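Local coordinates for desmoplakin (Homo sapiens, PDB 3R6N), which is a plakin-family protein that probably couples desmosomal adhesion complexes to the intermediate filaments of the cell, at residues T11-R22 and A70-L81; K297-K308 and V318-M326. All blocks are in the same frame, centred on the assembly; numbering follows the deposited sequence.

Interaction 1. Residues T11-R22 and A70-L81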
loop_
_atom_site.group_PDB
_atom_site.type_symbol
_atom_site.label_atom_id
_atom_site.label_comp_id
_atom_site.label_asym_id
_atom_site.label_seq_id
_atom_site.Cartn_x
_atom_site.Cartn_y
_atom_site.Cartn_z
ATOM N N THR A 11 -9.526 16.017 -77.037
ATOM C CA THR A 11 -8.798 16.550 -75.889
ATOM C C THR A 11 -9.720 16.831 -74.699
ATOM O O THR A 11 -9.342 16.612 -73.549
ATOM C CB THR A 11 -8.001 17.819 -76.262
ATOM O OG1 THR A 11 -6.940 17.466 -77.157
ATOM C CG2 THR A 11 -7.405 18.460 -75.024
ATOM N N SER A 12 -10.928 17.311 -74.983
ATOM C CA SER A 12 -11.909 17.596 -73.942
ATOM C C SER A 12 -12.325 16.321 -73.212
ATOM O O SER A 12 -12.409 16.296 -71.983
ATOM C CB SER A 12 -13.139 18.286 -74.542
ATOM O OG SER A 12 -14.139 18.521 -73.564
ATOM N N GLU A 13 -12.584 15.263 -73.975
ATOM C CA GLU A 13 -12.997 13.990 -73.402
ATOM C C GLU A 13 -11.907 13.403 -72.511
ATOM O O GLU A 13 -12.196 12.799 -71.479
ATOM C CB GLU A 13 -13.370 12.999 -74.506
ATOM C CG GLU A 13 -13.893 11.667 -73.990
ATOM C CD GLU A 13 -14.260 10.706 -75.108
ATOM O OE1 GLU A 13 -14.372 11.154 -76.269
ATOM O OE2 GLU A 13 -14.434 9.503 -74.824
ATOM N N CYS A 14 -10.653 13.584 -72.912
ATOM C CA CYS A 14 -9.522 13.105 -72.122
ATOM C C CYS A 14 -9.383 13.864 -70.812
ATOM O O CYS A 14 -9.366 13.264 -69.739
ATOM C CB CYS A 14 -8.221 13.217 -72.912
ATOM S SG CYS A 14 -7.844 11.782 -73.922
ATOM N N LEU A 15 -9.270 15.184 -70.905
ATOM C CA LEU A 15 -9.142 16.015 -69.717
ATOM C C LEU A 15 -10.357 15.836 -68.814
ATOM O O LEU A 15 -10.288 16.072 -67.612
ATOM C CB LEU A 15 -8.981 17.486 -70.101
ATOM C CG LEU A 15 -7.738 17.868 -70.909
ATOM C CD1 LEU A 15 -7.701 19.369 -71.139
ATOM C CD2 LEU A 15 -6.470 17.409 -70.212
ATOM N N GLY A 16 -11.467 15.411 -69.408
ATOM C CA GLY A 16 -12.698 15.199 -68.670
ATOM C C GLY A 16 -12.692 13.914 -67.869
ATOM O O GLY A 16 -13.197 13.866 -66.749
ATOM N N TRP A 17 -12.123 12.861 -68.444
ATOM C CA TRP A 17 -12.014 11.599 -67.732
ATOM C C TRP A 17 -10.874 11.660 -66.726
ATOM O O TRP A 17 -10.982 11.136 -65.616
ATOM C CB TRP A 17 -11.799 10.438 -68.701
ATOM C CG TRP A 17 -11.662 9.124 -68.004
ATOM C CD1 TRP A 17 -12.672 8.293 -67.613
ATOM C CD2 TRP A 17 -10.443 8.495 -67.593
ATOM N NE1 TRP A 17 -12.155 7.182 -66.990
ATOM C CE2 TRP A 17 -10.790 7.282 -66.966
ATOM C CE3 TRP A 17 -9.092 8.839 -67.697
ATOM C CZ2 TRP A 17 -9.835 6.411 -66.448
ATOM C CZ3 TRP A 17 -8.144 7.971 -67.180
ATOM C CH2 TRP A 17 -8.521 6.773 -66.563
ATOM N N MET A 18 -9.784 12.311 -67.116
ATOM C CA MET A 18 -8.618 12.440 -66.247
ATOM C C MET A 18 -8.887 13.290 -65.007
ATOM O O MET A 18 -8.221 13.139 -63.986
ATOM C CB MET A 18 -7.428 13.008 -67.022
ATOM C CG MET A 18 -6.594 11.950 -67.718
ATOM S SD MET A 18 -4.990 12.579 -68.220
ATOM C CE MET A 18 -5.458 13.641 -69.581
ATOM N N ARG A 19 -9.861 14.186 -65.102
ATOM C CA ARG A 19 -10.194 15.053 -63.982
ATOM C C ARG A 19 -11.371 14.499 -63.194
ATOM O O ARG A 19 -11.528 14.794 -62.012
ATOM C CB ARG A 19 -10.457 16.480 -64.464
ATOM C CG ARG A 19 -9.184 17.192 -64.901
ATOM C CD ARG A 19 -9.466 18.414 -65.757
ATOM N NE ARG A 19 -8.231 19.001 -66.267
ATOM C CZ ARG A 19 -8.178 19.998 -67.146
ATOM N NH1 ARG A 19 -9.297 20.527 -67.624
ATOM N NH2 ARG A 19 -7.003 20.462 -67.550
ATOM N N GLN A 20 -12.191 13.684 -63.845
ATOM C CA GLN A 20 -13.260 12.998 -63.139
ATOM C C GLN A 20 -12.664 11.928 -62.226
ATOM O O GLN A 20 -13.290 11.509 -61.252
ATOM C CB GLN A 20 -14.259 12.380 -64.119
ATOM C CG GLN A 20 -15.495 11.794 -63.450
ATOM C CD GLN A 20 -16.195 12.792 -62.544
ATOM O OE1 GLN A 20 -16.248 13.986 -62.840
ATOM N NE2 GLN A 20 -16.731 12.306 -61.429
ATOM N N GLN A 21 -11.445 11.499 -62.545
ATOM C CA GLN A 21 -10.720 10.550 -61.705
ATOM C C GLN A 21 -10.136 11.242 -60.477
ATOM O O GLN A 21 -10.077 10.655 -59.399
ATOM C CB GLN A 21 -9.608 9.861 -62.495
ATOM C CG GLN A 21 -10.099 9.005 -63.646
ATOM C CD GLN A 21 -10.975 7.860 -63.186
ATOM O OE1 GLN A 21 -10.485 6.863 -62.652
ATOM N NE2 GLN A 21 -12.282 7.995 -63.390
ATOM N N ARG A 22 -9.702 12.489 -60.646
ATOM C CA ARG A 22 -9.186 13.273 -59.527
ATOM C C ARG A 22 -10.309 13.574 -58.546
ATOM O O ARG A 22 -10.115 13.538 -57.333
ATOM C CB ARG A 22 -8.567 14.584 -60.012
ATOM C CG ARG A 22 -7.471 14.415 -61.042
ATOM C CD ARG A 22 -6.911 15.763 -61.473
ATOM N NE ARG A 22 -6.026 16.340 -60.465
ATOM C CZ ARG A 22 -4.702 16.220 -60.482
ATOM N NH1 ARG A 22 -4.109 15.545 -61.458
ATOM N NH2 ARG A 22 -3.969 16.775 -59.525
ATOM N N ALA A 70 -2.230 21.115 -77.212
ATOM C CA ALA A 70 -3.059 19.972 -76.847
ATOM C C ALA A 70 -2.234 18.809 -76.309
ATOM O O ALA A 70 -2.473 18.325 -75.201
ATOM C CB ALA A 70 -3.885 19.523 -78.041
ATOM N N ILE A 71 -1.262 18.366 -77.101
ATOM C CA ILE A 71 -0.418 17.236 -76.724
ATOM C C ILE A 71 0.291 17.489 -75.399
ATOM O O ILE A 71 0.303 16.629 -74.517
ATOM C CB ILE A 71 0.631 16.931 -77.809
ATOM C CG1 ILE A 71 -0.057 16.638 -79.145
ATOM C CG2 ILE A 71 1.519 15.773 -77.378
ATOM C CD1 ILE A 71 0.897 16.395 -80.286
ATOM N N TYR A 72 0.881 18.670 -75.261
ATOM C CA TYR A 72 1.583 19.028 -74.039
ATOM C C TYR A 72 0.622 19.070 -72.851
ATOM O O TYR A 72 0.917 18.532 -71.784
ATOM C CB TYR A 72 2.296 20.372 -74.200
ATOM C CG TYR A 72 2.965 20.853 -72.933
ATOM C CD1 TYR A 72 4.250 20.439 -72.600
ATOM C CD2 TYR A 72 2.309 21.712 -72.063
ATOM C CE1 TYR A 72 4.862 20.873 -71.439
ATOM C CE2 TYR A 72 2.913 22.151 -70.899
ATOM C CZ TYR A 72 4.189 21.729 -70.592
ATOM O OH TYR A 72 4.787 22.169 -69.429
ATOM N N GLN A 73 -0.529 19.704 -73.051
ATOM C CA GLN A 73 -1.527 19.849 -71.997
ATOM C C GLN A 73 -2.056 18.503 -71.502
ATOM O O GLN A 73 -2.327 18.334 -70.316
ATOM C CB GLN A 73 -2.685 20.724 -72.478
ATOM C CG GLN A 73 -3.799 20.878 -71.453
ATOM C CD GLN A 73 -4.829 21.914 -71.859
ATOM O OE1 GLN A 73 -4.670 22.601 -72.869
ATOM N NE2 GLN A 73 -5.891 22.034 -71.066
ATOM N N LEU A 74 -2.212 17.552 -72.414
ATOM C CA LEU A 74 -2.674 16.221 -72.046
ATOM C C LEU A 74 -1.610 15.501 -71.239
ATOM O O LEU A 74 -1.901 14.903 -70.208
ATOM C CB LEU A 74 -3.020 15.397 -73.287
ATOM C CG LEU A 74 -4.344 15.701 -73.984
ATOM C CD1 LEU A 74 -4.493 14.845 -75.229
ATOM C CD2 LEU A 74 -5.509 15.471 -73.046
ATOM N N GLU A 75 -0.373 15.558 -71.716
ATOM C CA GLU A 75 0.725 14.877 -71.048
ATOM C C GLU A 75 0.964 15.456 -69.658
ATOM O O GLU A 75 1.333 14.738 -68.732
ATOM C CB GLU A 75 2.001 14.964 -71.886
ATOM C CG GLU A 75 3.105 14.023 -71.428
ATOM C CD GLU A 75 2.697 12.561 -71.517
ATOM O OE1 GLU A 75 1.727 12.256 -72.245
ATOM O OE2 GLU A 75 3.343 11.716 -70.858
ATOM N N GLU A 76 0.747 16.759 -69.516
ATOM C CA GLU A 76 0.975 17.435 -68.247
ATOM C C GLU A 76 -0.103 17.061 -67.241
ATOM O O GLU A 76 0.158 16.962 -66.040
ATOM C CB GLU A 76 1.026 18.953 -68.448
ATOM C CG GLU A 76 1.228 19.755 -67.168
ATOM C CD GLU A 76 -0.064 19.980 -66.401
ATOM O OE1 GLU A 76 -1.093 20.295 -67.039
ATOM O OE2 GLU A 76 -0.051 19.836 -65.160
ATOM N N GLU A 77 -1.319 16.855 -67.737
ATOM C CA GLU A 77 -2.429 16.452 -66.889
ATOM C C GLU A 77 -2.260 15.011 -66.439
ATOM O O GLU A 77 -2.475 14.685 -65.276
ATOM C CB GLU A 77 -3.755 16.601 -67.628
ATOM C CG GLU A 77 -4.966 16.281 -66.779
ATOM C CD GLU A 77 -5.143 17.258 -65.628
ATOM O OE1 GLU A 77 -4.973 18.478 -65.849
ATOM O OE2 GLU A 77 -5.447 16.804 -64.500
ATOM N N TYR A 78 -1.874 14.147 -67.369
ATOM C CA TYR A 78 -1.718 12.737 -67.057
ATOM C C TYR A 78 -0.591 12.500 -66.055
ATOM O O TYR A 78 -0.753 11.742 -65.097
ATOM C CB TYR A 78 -1.485 11.913 -68.325
ATOM C CG TYR A 78 -1.308 10.445 -68.033
ATOM C CD1 TYR A 78 -2.402 9.600 -67.931
ATOM C CD2 TYR A 78 -0.046 9.907 -67.839
ATOM C CE1 TYR A 78 -2.242 8.257 -67.653
ATOM C CE2 TYR A 78 0.124 8.567 -67.559
ATOM C CZ TYR A 78 -0.975 7.745 -67.467
ATOM O OH TYR A 78 -0.799 6.407 -67.188
ATOM N N GLU A 79 0.548 13.149 -66.277
ATOM C CA GLU A 79 1.701 12.982 -65.400
ATOM C C GLU A 79 1.388 13.509 -64.005
ATOM O O GLU A 79 1.964 13.061 -63.015
ATOM C CB GLU A 79 2.928 13.693 -65.976
ATOM C CG GLU A 79 4.226 12.912 -65.823
ATOM C CD GLU A 79 4.246 11.648 -66.666
ATOM O OE1 GLU A 79 3.715 11.683 -67.797
ATOM O OE2 GLU A 79 4.785 10.621 -66.200
ATOM N N ASN A 80 0.465 14.464 -63.943
ATOM C CA ASN A 80 0.029 15.055 -62.684
ATOM C C ASN A 80 -0.910 14.113 -61.931
ATOM O O ASN A 80 -0.786 13.938 -60.720
ATOM C CB ASN A 80 -0.645 16.407 -62.940
ATOM C CG ASN A 80 -0.850 17.215 -61.672
ATOM O OD1 ASN A 80 -1.471 16.749 -60.718
ATOM N ND2 ASN A 80 -0.326 18.438 -61.659
ATOM N N LEU A 81 -1.839 13.504 -62.664
ATOM C CA LEU A 81 -2.764 12.519 -62.110
ATOM C C LEU A 81 -1.987 11.315 -61.606
ATOM O O LEU A 81 -2.149 10.887 -60.467
ATOM C CB LEU A 81 -3.751 12.056 -63.186
ATOM C CG LEU A 81 -5.127 11.515 -62.788
ATOM C CD1 LEU A 81 -5.689 10.665 -63.915
ATOM C CD2 LEU A 81 -5.068 10.711 -61.505
#
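Leu-15 and Leu-74 meet where two helices run nearly parallel, their N-to-C directions 15° apart and their axes 10.3 Å at closest approach. Leu-74 is a knob in a hole formed by Thr-11, Cys-14, Leu-15 and Met-18; its CD2 branch does most of the touching, 3.6 Å from CD2 of Leu-15. In return, Met-18 fits among Leu-74, Glu-77, Tyr-78 and Leu-81. Its chain bends at the sulfur (chi3 -72°), laying CE near CD2 of Leu-74 (3.9 Å), while SD makes a Met-aromatic contact in plane at the Tyr-78 ring edge, 5.2 Å from the centroid. Glu-77 is a third knob, among Leu-15, Met-18, Arg-19 and Arg-22: its CB and CG lie against Leu-15 CD2 and Met-18 CE, and only its carboxylate turns to the arginines. OE1 forms a salt bridge with Arg-19, through weak bonds from NE and NH2, whereas OE2 faces Arg-22 by charge alone. The Arg-22 guanidinium instead grips Asn-80 end-on: NH1 (3.0 Å) and NH2 (2.8 Å) both reach OD1 from one face of the amide. Helix 34-64 completes the core through Tyr-54 and Ile-61 against Cys-14; Ile-51 O bonds to the Tyr-78 hydroxyl. Such knobs-into-holes packing characterises the three-helix bundles of spectrin repeats.

Interaction 2. Residues K297-K308 and V318-M326; sequences KIVHKGDECILK and VTGPGGVDM
Ile-306 and Thr-319 provide the backbone link between these segments, in an antiparallel hairpin. The amide of Thr-319 gives a nearly straight bond (169°) to O of Ile-306, 2.9 Å away and approached in the carbonyl plane; the return bond from Ile-306 N to Thr-319 O is weak. Leu-307 and Val-318 form the neighbouring non-hydrogen-bonded pair. Farther along, Val-318 and Met-326 exchange backbone bonds in both directions, closing the loop 319-325.

Charge enters through Lys-308, whose extended chain crosses Asp-325 at about a right angle. Its NZ forms a salt bridge to OD2 (3.3 Å), on the syn lone pair, and a weaker bond to OD1. On the way the aliphatic part passes Thr-319, CG lying 3.8 Å from CG2; that methyl group also lies beside Ile-306, the two side chains pointing the same way.

Apolar contacts form a second group. Met-326 holds CG between its backbone N and carbonyl carbon (chi1 64°), and its bent end slides past Val-299 in the opposite direction, bringing CE to 4.1 Å from CB of Lys-297. Cys-305 and Val-318 both pack on Leu-286 of strand 285-288.

Pro-321, which follows a cis peptide bond, packs instead against polar atoms, with CB 3.5 Å from O of Glu-304 and CG near the carboxylate of Asp-303. That carboxylate also fixes a turn: Asp-303 OD2 accepts the amide of His-300 from above its plane, and Asp-303 N bonds to His-300 O (2.8 Å). The result is a type II turn, with Gly-302 at positive phi. Taken together, an RT-loop strand, this diverging turn, the n-Src hairpin 304-309/315-319 and the distal loop 319-325 belong to the small antiparallel barrel of the SH3 fold.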
loop_
_atom_site.group_PDB
_atom_site.type_symbol
_atom_site.label_atom_id
_atom_site.label_comp_id
_atom_site.label_asym_id
_atom_site.label_seq_id
_atom_site.Cartn_x
_atom_site.Cartn_y
_atom_site.Cartn_z
ATOM N N LYS A 297 -16.241 15.196 -14.678
ATOM C CA LYS A 297 -16.243 14.717 -13.298
ATOM C C LYS A 297 -14.843 14.235 -12.951
ATOM O O LYS A 297 -14.350 13.257 -13.518
ATOM C CB LYS A 297 -17.292 13.617 -13.082
ATOM C CG LYS A 297 -18.715 14.158 -12.912
ATOM C CD LYS A 297 -19.757 13.049 -12.872
ATOM C CE LYS A 297 -21.172 13.623 -12.848
ATOM N NZ LYS A 297 -22.198 12.565 -13.082
ATOM N N ILE A 298 -14.200 14.945 -12.030
ATOM C CA ILE A 298 -12.790 14.721 -11.726
ATOM C C ILE A 298 -12.513 14.600 -10.227
ATOM O O ILE A 298 -13.026 15.382 -9.426
ATOM C CB ILE A 298 -11.911 15.855 -12.323
ATOM C CG1 ILE A 298 -10.580 15.978 -11.582
ATOM C CG2 ILE A 298 -12.644 17.180 -12.284
ATOM C CD1 ILE A 298 -9.533 14.987 -12.033
ATOM N N VAL A 299 -11.704 13.608 -9.859
ATOM C CA VAL A 299 -11.181 13.491 -8.499
ATOM C C VAL A 299 -9.659 13.582 -8.511
ATOM O O VAL A 299 -8.999 13.017 -9.382
ATOM C CB VAL A 299 -11.612 12.174 -7.799
ATOM C CG1 VAL A 299 -13.073 12.243 -7.382
ATOM C CG2 VAL A 299 -11.345 10.965 -8.685
ATOM N N HIS A 300 -9.108 14.304 -7.542
ATOM C CA HIS A 300 -7.668 14.514 -7.471
ATOM C C HIS A 300 -7.009 13.601 -6.446
ATOM O O HIS A 300 -7.596 13.284 -5.411
ATOM C CB HIS A 300 -7.347 15.971 -7.127
ATOM C CG HIS A 300 -7.823 16.954 -8.149
ATOM N ND1 HIS A 300 -9.018 17.636 -8.027
ATOM C CD2 HIS A 300 -7.268 17.378 -9.308
ATOM C CE1 HIS A 300 -9.175 18.431 -9.067
ATOM N NE2 HIS A 300 -8.128 18.294 -9.862
ATOM N N LYS A 301 -5.783 13.184 -6.740
ATOM C CA LYS A 301 -5.002 12.400 -5.795
ATOM C C LYS A 301 -5.049 13.064 -4.427
ATOM O O LYS A 301 -4.785 14.264 -4.297
ATOM C CB LYS A 301 -3.555 12.271 -6.272
ATOM C CG LYS A 301 -2.662 11.482 -5.336
ATOM C CD LYS A 301 -1.251 11.381 -5.886
ATOM C CE LYS A 301 -0.303 10.720 -4.898
ATOM N NZ LYS A 301 1.060 10.590 -5.479
ATOM N N GLY A 302 -5.406 12.286 -3.411
ATOM C CA GLY A 302 -5.458 12.788 -2.056
ATOM C C GLY A 302 -6.824 13.304 -1.647
ATOM O O GLY A 302 -7.029 13.645 -0.483
ATOM N N ASP A 303 -7.761 13.372 -2.588
ATOM C CA ASP A 303 -9.118 13.800 -2.260
ATOM C C ASP A 303 -9.792 12.813 -1.304
ATOM O O ASP A 303 -9.626 11.600 -1.432
ATOM C CB ASP A 303 -9.968 13.963 -3.526
ATOM C CG ASP A 303 -9.648 15.235 -4.292
ATOM O OD1 ASP A 303 -8.860 16.061 -3.782
ATOM O OD2 ASP A 303 -10.197 15.410 -5.403
ATOM N N GLU A 304 -10.545 13.338 -0.342
ATOM C CA GLU A 304 -11.331 12.499 0.554
ATOM C C GLU A 304 -12.711 12.243 -0.034
ATOM O O GLU A 304 -13.458 13.176 -0.316
ATOM C CB GLU A 304 -11.460 13.133 1.940
ATOM C CG GLU A 304 -12.542 12.483 2.798
ATOM C CD GLU A 304 -12.546 12.962 4.245
ATOM O OE1 GLU A 304 -13.560 13.568 4.666
ATOM O OE2 GLU A 304 -11.543 12.719 4.959
ATOM N N CYS A 305 -13.044 10.972 -0.221
ATOM C CA CYS A 305 -14.339 10.597 -0.767
ATOM C C CYS A 305 -15.142 9.782 0.233
ATOM O O CYS A 305 -14.587 9.169 1.143
ATOM C CB CYS A 305 -14.166 9.775 -2.043
ATOM S SG CYS A 305 -13.326 10.613 -3.403
ATOM N N ILE A 306 -16.455 9.776 0.054
ATOM C CA ILE A 306 -17.322 8.922 0.847
ATOM C C ILE A 306 -17.848 7.808 -0.042
ATOM O O ILE A 306 -18.246 8.048 -1.180
ATOM C CB ILE A 306 -18.498 9.706 1.475
ATOM C CG1 ILE A 306 -17.993 10.680 2.549
ATOM C CG2 ILE A 306 -19.523 8.747 2.065
ATOM C CD1 ILE A 306 -17.475 12.003 2.000
ATOM N N LEU A 307 -17.823 6.587 0.476
ATOM C CA LEU A 307 -18.283 5.422 -0.267
ATOM C C LEU A 307 -19.796 5.306 -0.189
ATOM O O LEU A 307 -20.372 5.387 0.891
ATOM C CB LEU A 307 -17.633 4.164 0.298
ATOM C CG LEU A 307 -17.975 2.830 -0.361
ATOM C CD1 LEU A 307 -17.624 2.852 -1.839
ATOM C CD2 LEU A 307 -17.238 1.704 0.345
ATOM N N LYS A 308 -20.443 5.122 -1.333
ATOM C CA LYS A 308 -21.895 4.992 -1.355
ATOM C C LYS A 308 -22.347 3.579 -1.714
ATOM O O LYS A 308 -23.236 3.024 -1.069
ATOM C CB LYS A 308 -22.526 6.016 -2.300
ATOM C CG LYS A 308 -22.709 7.394 -1.682
ATOM C CD LYS A 308 -23.741 8.219 -2.446
ATOM C CE LYS A 308 -24.231 9.401 -1.613
ATOM N NZ LYS A 308 -25.303 10.185 -2.295
ATOM N N VAL A 318 -19.159 6.782 -5.482
ATOM C CA VAL A 318 -18.414 7.571 -4.519
ATOM C C VAL A 318 -18.859 9.023 -4.574
ATOM O O VAL A 318 -19.206 9.531 -5.633
ATOM C CB VAL A 318 -16.898 7.475 -4.810
ATOM C CG1 VAL A 318 -16.169 8.686 -4.276
ATOM C CG2 VAL A 318 -16.321 6.191 -4.232
ATOM N N THR A 319 -18.856 9.692 -3.430
ATOM C CA THR A 319 -19.224 11.101 -3.383
ATOM C C THR A 319 -18.048 11.969 -2.927
ATOM O O THR A 319 -16.927 11.482 -2.787
ATOM C CB THR A 319 -20.479 11.328 -2.497
ATOM O OG1 THR A 319 -20.562 12.704 -2.106
ATOM C CG2 THR A 319 -20.433 10.454 -1.255
ATOM N N GLY A 320 -18.308 13.257 -2.720
ATOM C CA GLY A 320 -17.299 14.187 -2.245
ATOM C C GLY A 320 -16.159 14.364 -3.226
ATOM O O GLY A 320 -16.115 13.685 -4.251
ATOM N N PRO A 321 -15.232 15.284 -2.920
ATOM C CA PRO A 321 -15.304 16.143 -1.736
ATOM C C PRO A 321 -16.105 17.410 -2.016
ATOM O O PRO A 321 -16.081 18.346 -1.215
ATOM C CB PRO A 321 -13.841 16.498 -1.494
ATOM C CG PRO A 321 -13.281 16.575 -2.867
ATOM C CD PRO A 321 -13.963 15.471 -3.644
ATOM N N GLY A 322 -16.798 17.436 -3.149
ATOM C CA GLY A 322 -17.666 18.548 -3.484
ATOM C C GLY A 322 -19.113 18.102 -3.556
ATOM O O GLY A 322 -19.921 18.692 -4.267
ATOM N N GLY A 323 -19.437 17.049 -2.815
ATOM C CA GLY A 323 -20.782 16.504 -2.803
ATOM C C GLY A 323 -21.145 15.882 -4.136
ATOM O O GLY A 323 -22.302 15.539 -4.384
ATOM N N VAL A 324 -20.142 15.731 -4.992
ATOM C CA VAL A 324 -20.343 15.201 -6.334
ATOM C C VAL A 324 -20.303 13.672 -6.367
ATOM O O VAL A 324 -19.266 13.063 -6.114
ATOM C CB VAL A 324 -19.284 15.753 -7.301
ATOM C CG1 VAL A 324 -19.583 15.319 -8.730
ATOM C CG2 VAL A 324 -19.220 17.269 -7.196
ATOM N N ASP A 325 -21.443 13.061 -6.674
ATOM C CA ASP A 325 -21.509 11.618 -6.862
ATOM C C ASP A 325 -20.778 11.250 -8.143
ATOM O O ASP A 325 -20.901 11.940 -9.152
ATOM C CB ASP A 325 -22.964 11.149 -6.953
ATOM C CG ASP A 325 -23.617 10.982 -5.591
ATOM O OD1 ASP A 325 -23.028 11.430 -4.583
ATOM O OD2 ASP A 325 -24.726 10.401 -5.530
ATOM N N MET A 326 -20.014 10.166 -8.102
ATOM C CA MET A 326 -19.342 9.672 -9.298
ATOM C C MET A 326 -18.860 8.229 -9.162
ATOM O O MET A 326 -18.594 7.747 -8.062
ATOM C CB MET A 326 -18.190 10.596 -9.700
ATOM C CG MET A 326 -17.056 10.693 -8.694
ATOM S SD MET A 326 -15.767 11.830 -9.252
ATOM C CE MET A 326 -16.589 13.408 -9.060
#

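Two ways of building a core occur in one chain: helix against helix in interaction 1, and strand, turn and hairpin in interaction 2. They are separate in space, with centres 65 Å apart and nearest atoms about 43 Å apart, and they follow one another in series along the sequence. Interaction 1 lies toward one end of the elongated molecule, its centre 71 Å from that of the chain, whereas interaction 2 is only 20 Å from it. Neither includes a residue of the pockets of dithiothreitol and of its cyclic oxidised form, but helix 68-117, which supplies residues 70-81, also carries Trp-108, Asp-111 and Glu-115 of the dithiothreitol pocket farther along its length.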